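Local structure of acetyltransferase, GNAT family (Colwellia psychrerythraea, 3IWG) at residues L82-S87 against L114-T119; I141-A146 against L228-K233; M212-S217 against Q221-K226. The protein probably acts as a GNAT-family acyltransferase, transferring acyl groups other than amino-acyl groups. All coordinates share one frame; numbering follows the deposited sequence.

Contact 1 (L82-S87 against L114-T119)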
# COMPACT_ATOMS: atom_id res chain seq x y z
N LEU A 82 4.10 -23.91 -29.29
CA LEU A 82 3.30 -22.95 -28.50
C LEU A 82 3.92 -21.54 -28.39
O LEU A 82 3.35 -20.55 -28.85
CB LEU A 82 3.01 -23.52 -27.11
CG LEU A 82 2.13 -22.63 -26.21
CD1 LEU A 82 0.80 -22.24 -26.90
CD2 LEU A 82 1.89 -23.30 -24.86
N PHE A 83 5.10 -21.48 -27.82
CA PHE A 83 5.76 -20.20 -27.68
C PHE A 83 5.89 -19.44 -29.00
O PHE A 83 5.65 -18.23 -29.03
CB PHE A 83 7.14 -20.37 -27.02
CG PHE A 83 7.68 -19.11 -26.40
CD1 PHE A 83 8.29 -18.14 -27.19
CD2 PHE A 83 7.55 -18.88 -25.05
CE1 PHE A 83 8.74 -17.01 -26.63
CE2 PHE A 83 8.03 -17.76 -24.48
CZ PHE A 83 8.63 -16.82 -25.26
N THR A 84 6.27 -20.13 -30.07
CA THR A 84 6.37 -19.52 -31.39
C THR A 84 5.03 -18.91 -31.83
O THR A 84 4.97 -17.78 -32.26
CB THR A 84 6.87 -20.55 -32.46
OG1 THR A 84 8.24 -20.90 -32.18
CG2 THR A 84 6.74 -20.00 -33.89
N LEU A 85 3.95 -19.69 -31.74
CA LEU A 85 2.60 -19.22 -32.06
C LEU A 85 2.27 -17.95 -31.29
O LEU A 85 1.78 -16.97 -31.85
CB LEU A 85 1.58 -20.31 -31.69
CG LEU A 85 0.08 -20.04 -31.70
CD1 LEU A 85 -0.39 -19.65 -33.08
CD2 LEU A 85 -0.65 -21.31 -31.29
N ILE A 86 2.53 -17.99 -29.99
CA ILE A 86 2.26 -16.84 -29.13
C ILE A 86 3.16 -15.66 -29.47
O ILE A 86 2.67 -14.55 -29.58
CB ILE A 86 2.38 -17.18 -27.63
CG1 ILE A 86 1.44 -18.33 -27.25
CG2 ILE A 86 2.00 -15.97 -26.78
CD1 ILE A 86 1.83 -19.02 -25.97
N SER A 87 4.47 -15.90 -29.66
CA SER A 87 5.44 -14.83 -30.05
C SER A 87 5.26 -14.23 -31.46
O SER A 87 5.57 -13.06 -31.66
CB SER A 87 6.92 -15.27 -29.86
OG SER A 87 7.18 -16.58 -30.34
N LEU A 114 15.09 -16.67 -26.49
CA LEU A 114 16.28 -16.69 -27.36
C LEU A 114 15.89 -17.11 -28.76
O LEU A 114 16.18 -16.38 -29.68
CB LEU A 114 17.39 -17.59 -26.79
CG LEU A 114 18.07 -16.96 -25.58
CD1 LEU A 114 18.93 -17.93 -24.80
CD2 LEU A 114 18.86 -15.73 -26.03
N ASP A 115 15.16 -18.23 -28.89
CA ASP A 115 14.75 -18.80 -30.18
C ASP A 115 13.93 -17.83 -31.00
O ASP A 115 14.03 -17.76 -32.21
CB ASP A 115 13.87 -20.07 -30.00
CG ASP A 115 14.66 -21.31 -29.49
OD1 ASP A 115 15.91 -21.28 -29.53
OD2 ASP A 115 14.03 -22.33 -29.08
N ASN A 116 13.08 -17.06 -30.32
CA ASN A 116 12.05 -16.36 -31.05
C ASN A 116 12.18 -14.87 -31.08
O ASN A 116 11.28 -14.21 -31.58
CB ASN A 116 10.71 -16.71 -30.45
CG ASN A 116 10.39 -18.13 -30.59
OD1 ASN A 116 9.92 -18.55 -31.64
ND2 ASN A 116 10.64 -18.90 -29.54
N SER A 117 13.27 -14.33 -30.55
CA SER A 117 13.35 -12.87 -30.42
C SER A 117 14.25 -12.27 -31.46
O SER A 117 15.18 -12.92 -31.94
CB SER A 117 13.82 -12.49 -29.02
OG SER A 117 12.97 -13.07 -28.06
N ALA A 118 13.97 -11.02 -31.80
CA ALA A 118 14.78 -10.29 -32.75
C ALA A 118 15.92 -9.61 -32.01
O ALA A 118 17.09 -9.82 -32.34
CB ALA A 118 13.94 -9.24 -33.49
N THR A 119 15.58 -8.78 -31.01
CA THR A 119 16.57 -7.96 -30.32
C THR A 119 16.45 -8.09 -28.81
O THR A 119 15.52 -8.72 -28.27
CB THR A 119 16.48 -6.47 -30.72
OG1 THR A 119 15.16 -5.99 -30.42
CG2 THR A 119 16.81 -6.26 -32.24
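The carbonyl oxygen of Phe83 is gripped twice by Ser87, one turn further along the same helix, and both residues then meet Asn116. Ser87 N reaches Phe83 O at 2.7 Å and Ser87 OG reaches it at 2.6 Å, the hydroxyl standing 36° out of the carbonyl plane. Fixed in this way, Ser87 OG lies 3.5 Å from Asn116 CB and serves as a packing surface for the root of the amide. The branches of that amide go separate ways. The side chains of Thr84 and Asn116 cross at about a right angle, which brings Asn116 OD1 to 2.9 Å from Thr84 OG1, a hydroxyl that also has the carbonyl of Gln80 as a partner. Asn116 ND2 is bonded to the carbonyl of Leu112 and at the same time rests 3.4 Å from Phe83 CD1, with amide and ring planes 33° apart. With CG beside its own backbone N (chi1 -64°), Asn116 can thus touch the neighbouring helix while closing back on the helix it ends. A leucine in place of Asn116 would probably leave the Leu112 carbonyl without its side-chain donor and take the amide oxygen away from Thr84 OG1. The whole contact illustrates how the end of one helix is tied to the flank of its neighbour: helix 76-87 meets the last turn of helix 107-116, Tyr69 of strand 65-71 packs edge-to-face on Phe83, and strand 262-273 supplies Phe273 against Ser87.

Contact 2 (I141-A146 against L228-K233); sequences IDMQIA and LTFLTK
Helix 223-237, which follows the phosphate-binding loop in the GNAT fold, is flanked here by the chain leading into strand 144-145, and a Met-aromatic contact joins the two. Phe230 is the helical partner. Its CG stands anti to the backbone N (chi1 177°), which carries the ring out from the helix toward residues 141-143. Met143, present as selenomethionine, lies across it. The Met143 CB sits over the middle of one ring face, 3.8 Å from the centroid of Phe230 and only 11° off the ring normal, a clear CH-pi contact. Beyond CB the chain runs back toward the root of the ring: with CG beside the backbone N (chi1 -63°) and the next torsion extended, Met143 SE comes 3.7 Å from Phe230 CD1 and views the ring obliquely, while the bend at the last torsion only directs the terminal CE. The backbone takes part as well: Met143 N is 3.5 Å from Phe230 CE2, and the carbonyl oxygens of Ile141 and Met143 also lie near the ring. Looser company comes from Ile141 CG1, 4.5 Å from Phe230 CB, and from the Asp142 carboxylate, which crosses the ring obliquely at the exposed margin. Phe183 of strand 182-187 meets Phe230 edge-to-face and also touches Met143, while Gln144 pairs its backbone with Gly184 of that strand. The ring thereby joins the helix to the segment leading into strand 144-145 and to strand 182-187. The chemistry is that of dispersion and weak electrostatics: a polarisable selenium and an aliphatic carbon lie against the pi system, so shape rather than directional bonding is likely to set the fit.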
# COMPACT_ATOMS: atom_id res chain seq x y z
N ILE A 141 27.34 1.12 10.46
CA ILE A 141 26.38 2.12 10.90
C ILE A 141 25.24 1.50 11.69
O ILE A 141 25.05 0.30 11.66
CB ILE A 141 25.71 2.87 9.73
CG1 ILE A 141 24.81 1.94 8.91
CG2 ILE A 141 26.75 3.57 8.86
CD1 ILE A 141 23.99 2.68 7.86
N ASP A 142 24.50 2.34 12.39
CA ASP A 142 23.27 1.92 13.07
C ASP A 142 22.05 2.51 12.34
O ASP A 142 21.93 3.71 12.19
CB ASP A 142 23.27 2.33 14.55
CG ASP A 142 22.19 1.58 15.39
OD1 ASP A 142 21.80 0.40 15.07
OD2 ASP A 142 21.69 2.19 16.37
N MSE A 143 21.17 1.65 11.85
CA MSE A 143 19.90 2.11 11.30
C MSE A 143 18.80 1.80 12.31
O MSE A 143 18.87 0.80 13.05
CB MSE A 143 19.62 1.44 9.96
CG MSE A 143 20.60 1.76 8.88
SE MSE A 143 20.19 0.92 7.23
CE MSE A 143 18.86 2.23 6.65
N GLN A 144 17.78 2.67 12.37
CA GLN A 144 16.66 2.44 13.27
C GLN A 144 15.41 1.97 12.50
O GLN A 144 15.08 2.47 11.44
CB GLN A 144 16.41 3.66 14.16
CG GLN A 144 15.58 4.78 13.51
CD GLN A 144 15.38 6.06 14.40
OE1 GLN A 144 14.26 6.31 14.88
NE2 GLN A 144 16.45 6.88 14.58
N ILE A 145 14.73 0.96 13.03
CA ILE A 145 13.58 0.38 12.33
C ILE A 145 12.51 1.46 12.24
O ILE A 145 12.38 2.23 13.17
CB ILE A 145 13.07 -0.87 13.04
CG1 ILE A 145 12.09 -1.61 12.12
CG2 ILE A 145 12.42 -0.51 14.40
CD1 ILE A 145 11.64 -2.90 12.67
N ALA A 146 11.82 1.58 11.10
CA ALA A 146 10.80 2.64 10.99
C ALA A 146 9.55 2.29 11.82
O ALA A 146 9.12 1.15 11.93
CB ALA A 146 10.41 2.89 9.54
N LEU A 228 23.57 -1.40 2.84
CA LEU A 228 23.51 -2.77 2.39
C LEU A 228 24.16 -3.71 3.43
O LEU A 228 23.61 -4.76 3.76
CB LEU A 228 24.17 -2.89 1.04
CG LEU A 228 23.31 -2.39 -0.10
CD1 LEU A 228 24.13 -2.33 -1.39
CD2 LEU A 228 22.16 -3.37 -0.31
N THR A 229 25.28 -3.29 4.00
CA THR A 229 25.96 -4.11 4.99
C THR A 229 25.08 -4.31 6.22
O THR A 229 24.97 -5.41 6.72
CB THR A 229 27.32 -3.53 5.39
OG1 THR A 229 28.12 -3.40 4.20
CG2 THR A 229 28.04 -4.44 6.38
N PHE A 230 24.42 -3.25 6.69
CA PHE A 230 23.51 -3.39 7.83
C PHE A 230 22.37 -4.35 7.49
O PHE A 230 22.03 -5.22 8.26
CB PHE A 230 22.88 -2.03 8.16
CG PHE A 230 21.88 -2.07 9.26
CD1 PHE A 230 20.57 -2.33 8.99
CD2 PHE A 230 22.25 -1.81 10.56
CE1 PHE A 230 19.63 -2.37 10.00
CE2 PHE A 230 21.31 -1.84 11.58
CZ PHE A 230 20.00 -2.11 11.30
N LEU A 231 21.78 -4.12 6.34
CA LEU A 231 20.61 -4.80 5.94
C LEU A 231 20.91 -6.30 5.79
O LEU A 231 20.06 -7.14 6.15
CB LEU A 231 20.10 -4.21 4.62
CG LEU A 231 19.36 -2.86 4.63
CD1 LEU A 231 19.05 -2.49 3.23
CD2 LEU A 231 18.08 -2.89 5.47
N THR A 232 22.11 -6.62 5.29
CA THR A 232 22.59 -8.01 5.18
C THR A 232 22.73 -8.65 6.55
O THR A 232 22.32 -9.81 6.75
CB THR A 232 23.98 -8.15 4.44
OG1 THR A 232 23.90 -7.58 3.13
CG2 THR A 232 24.39 -9.63 4.29
N LYS A 233 23.28 -7.90 7.50
CA LYS A 233 23.43 -8.44 8.84
C LYS A 233 22.04 -8.72 9.46
O LYS A 233 21.85 -9.75 10.08
CB LYS A 233 24.24 -7.53 9.75
CG LYS A 233 24.74 -8.28 10.96
CD LYS A 233 24.82 -7.44 12.27
CE LYS A 233 26.26 -6.90 12.58
NZ LYS A 233 26.39 -6.33 13.96

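Contact 3 (M212-S217 against Q221-K226). With SO4 (sulfate ion), chain C.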
# COMPACT_ATOMS: atom_id res chain seq x y z
N MSE A 212 17.65 0.05 -1.23
CA MSE A 212 18.04 1.25 -0.53
C MSE A 212 17.84 2.50 -1.40
O MSE A 212 17.85 2.44 -2.63
CB MSE A 212 19.51 1.27 -0.09
CG MSE A 212 20.36 0.09 -0.40
SE MSE A 212 21.16 0.10 -2.14
CE MSE A 212 19.91 -0.87 -3.22
N ILE A 213 17.68 3.63 -0.70
CA ILE A 213 17.73 4.94 -1.29
C ILE A 213 18.64 5.83 -0.47
O ILE A 213 18.44 5.99 0.73
CB ILE A 213 16.32 5.63 -1.29
CG1 ILE A 213 15.24 4.79 -1.97
CG2 ILE A 213 16.43 6.99 -1.92
CD1 ILE A 213 13.70 5.37 -1.73
N VAL A 214 19.63 6.40 -1.12
CA VAL A 214 20.55 7.33 -0.46
C VAL A 214 20.10 8.70 -0.79
O VAL A 214 19.74 8.94 -1.93
CB VAL A 214 22.01 7.18 -0.97
CG1 VAL A 214 22.91 8.28 -0.38
CG2 VAL A 214 22.51 5.83 -0.64
N ALA A 215 20.11 9.59 0.18
CA ALA A 215 19.72 10.98 -0.09
C ALA A 215 20.59 11.52 -1.22
O ALA A 215 21.82 11.35 -1.23
CB ALA A 215 19.87 11.87 1.13
N GLN A 216 19.93 12.16 -2.17
CA GLN A 216 20.62 12.74 -3.33
C GLN A 216 21.61 13.82 -2.90
O GLN A 216 22.51 14.14 -3.64
CB GLN A 216 19.61 13.31 -4.33
CG GLN A 216 20.11 13.53 -5.76
CD GLN A 216 21.06 12.38 -6.30
OE1 GLN A 216 20.76 11.17 -6.16
NE2 GLN A 216 22.22 12.79 -6.89
N SER A 217 21.44 14.35 -1.70
CA SER A 217 22.40 15.32 -1.12
C SER A 217 23.68 14.70 -0.53
O SER A 217 24.54 15.41 -0.03
CB SER A 217 21.70 16.13 -0.02
OG SER A 217 21.18 15.25 0.93
N GLN A 221 29.51 9.36 -0.76
CA GLN A 221 30.00 9.35 0.61
C GLN A 221 29.99 7.95 1.24
O GLN A 221 30.16 7.82 2.44
CB GLN A 221 29.14 10.28 1.46
CG GLN A 221 29.10 11.66 0.87
CD GLN A 221 28.34 12.67 1.69
OE1 GLN A 221 28.43 13.88 1.44
NE2 GLN A 221 27.64 12.21 2.67
N GLY A 222 29.74 6.92 0.43
CA GLY A 222 29.85 5.54 0.86
C GLY A 222 28.64 5.01 1.58
O GLY A 222 28.66 3.90 2.10
N ILE A 223 27.55 5.76 1.56
CA ILE A 223 26.44 5.45 2.42
C ILE A 223 25.76 4.20 1.96
O ILE A 223 25.43 3.36 2.80
CB ILE A 223 25.47 6.60 2.50
CG1 ILE A 223 26.18 7.81 3.15
CG2 ILE A 223 24.20 6.19 3.30
CD1 ILE A 223 25.26 8.98 3.54
N ALA A 224 25.58 4.00 0.64
CA ALA A 224 24.77 2.83 0.20
C ALA A 224 25.49 1.54 0.62
O ALA A 224 24.86 0.60 1.08
CB ALA A 224 24.52 2.85 -1.29
N LYS A 225 26.82 1.50 0.50
CA LYS A 225 27.53 0.31 0.91
C LYS A 225 27.19 -0.03 2.36
O LYS A 225 26.89 -1.19 2.68
CB LYS A 225 29.01 0.47 0.77
CG LYS A 225 29.79 -0.76 1.19
CD LYS A 225 31.29 -0.53 0.93
CE LYS A 225 32.17 -1.76 1.34
NZ LYS A 225 32.81 -1.69 2.70
N LYS A 226 27.22 0.98 3.22
CA LYS A 226 27.02 0.75 4.63
C LYS A 226 25.61 0.28 4.94
O LYS A 226 25.41 -0.52 5.87
CB LYS A 226 27.33 2.02 5.38
CG LYS A 226 28.77 2.48 5.26
CD LYS A 226 29.22 3.18 6.50
CE LYS A 226 29.48 4.69 6.36
NZ LYS A 226 30.95 4.90 6.43
S SO4 C . 26.24 6.04 -3.00
O1 SO4 C . 26.32 7.47 -3.29
O2 SO4 C . 25.19 5.38 -3.80
O3 SO4 C . 26.01 5.93 -1.58
O4 SO4 C . 27.46 5.29 -3.37
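Val214 and Ala224 form the close half of this contact, where the end of strand 207-214 meets the first turn of helix 223-237. Val214 places CG1 anti to its backbone N (chi1 173°) and CG2 beside it, which splits the two branches between neighbouring helix residues: CG2 lies 3.7 Å from Ala224 CB, while CG1 packs at 4.2 Å on Ile223 CB. Met212 extends the apolar seam more loosely, its SE 4.4 Å from Ala224 CB. The other end is slack and exposed: Gln221 OE1 and Ser217 O, two acceptors, come no nearer than 4.4 Å. At the start of the helix, beside Val214, sits a sulfate, probably from the crystallisation liquor. Ala224 N donates to its O3 at 3.0 Å with an N-H...O angle of 157°, and the same oxygen lies 3.6 Å from Val214 CG2; Gly220 N and Arg219 NH1 bind the ion too. The run fits the Q/R-x-x-G-x-G/A signature of GNAT enzymes, here with Arg219, Gly222 and Ala224, whose loop holds the pyrophosphate of acetyl-CoA. Backbone N-H groups at a helix start, with an arginine beside them, are likely to attract an anion, so the sulfate is consistent with a place for a cofactor phosphate.

How the contacts relate
From the N terminus, contact 1 comes first: helix 76-87 runs out through strand 99-103 and returns in helix 107-116, closing a loop within the N-terminal GNAT-type region. Only after that does contact 2 open at 141-146, and it closes at 228-233 after a long excursion through two helices and three strands. Contact 3 lies within that excursion, bridging the short turn between strand 207-214 and helix 223-237. Contacts 2 and 3 share this helix and touch, through Ile141 on Lys226 and Leu228 on Met212, their centres 12 Å apart. Contact 1 lies across the chain's centre, 43 Å from contact 2 between centres, and ties two helices in the N-terminal GNAT-type region.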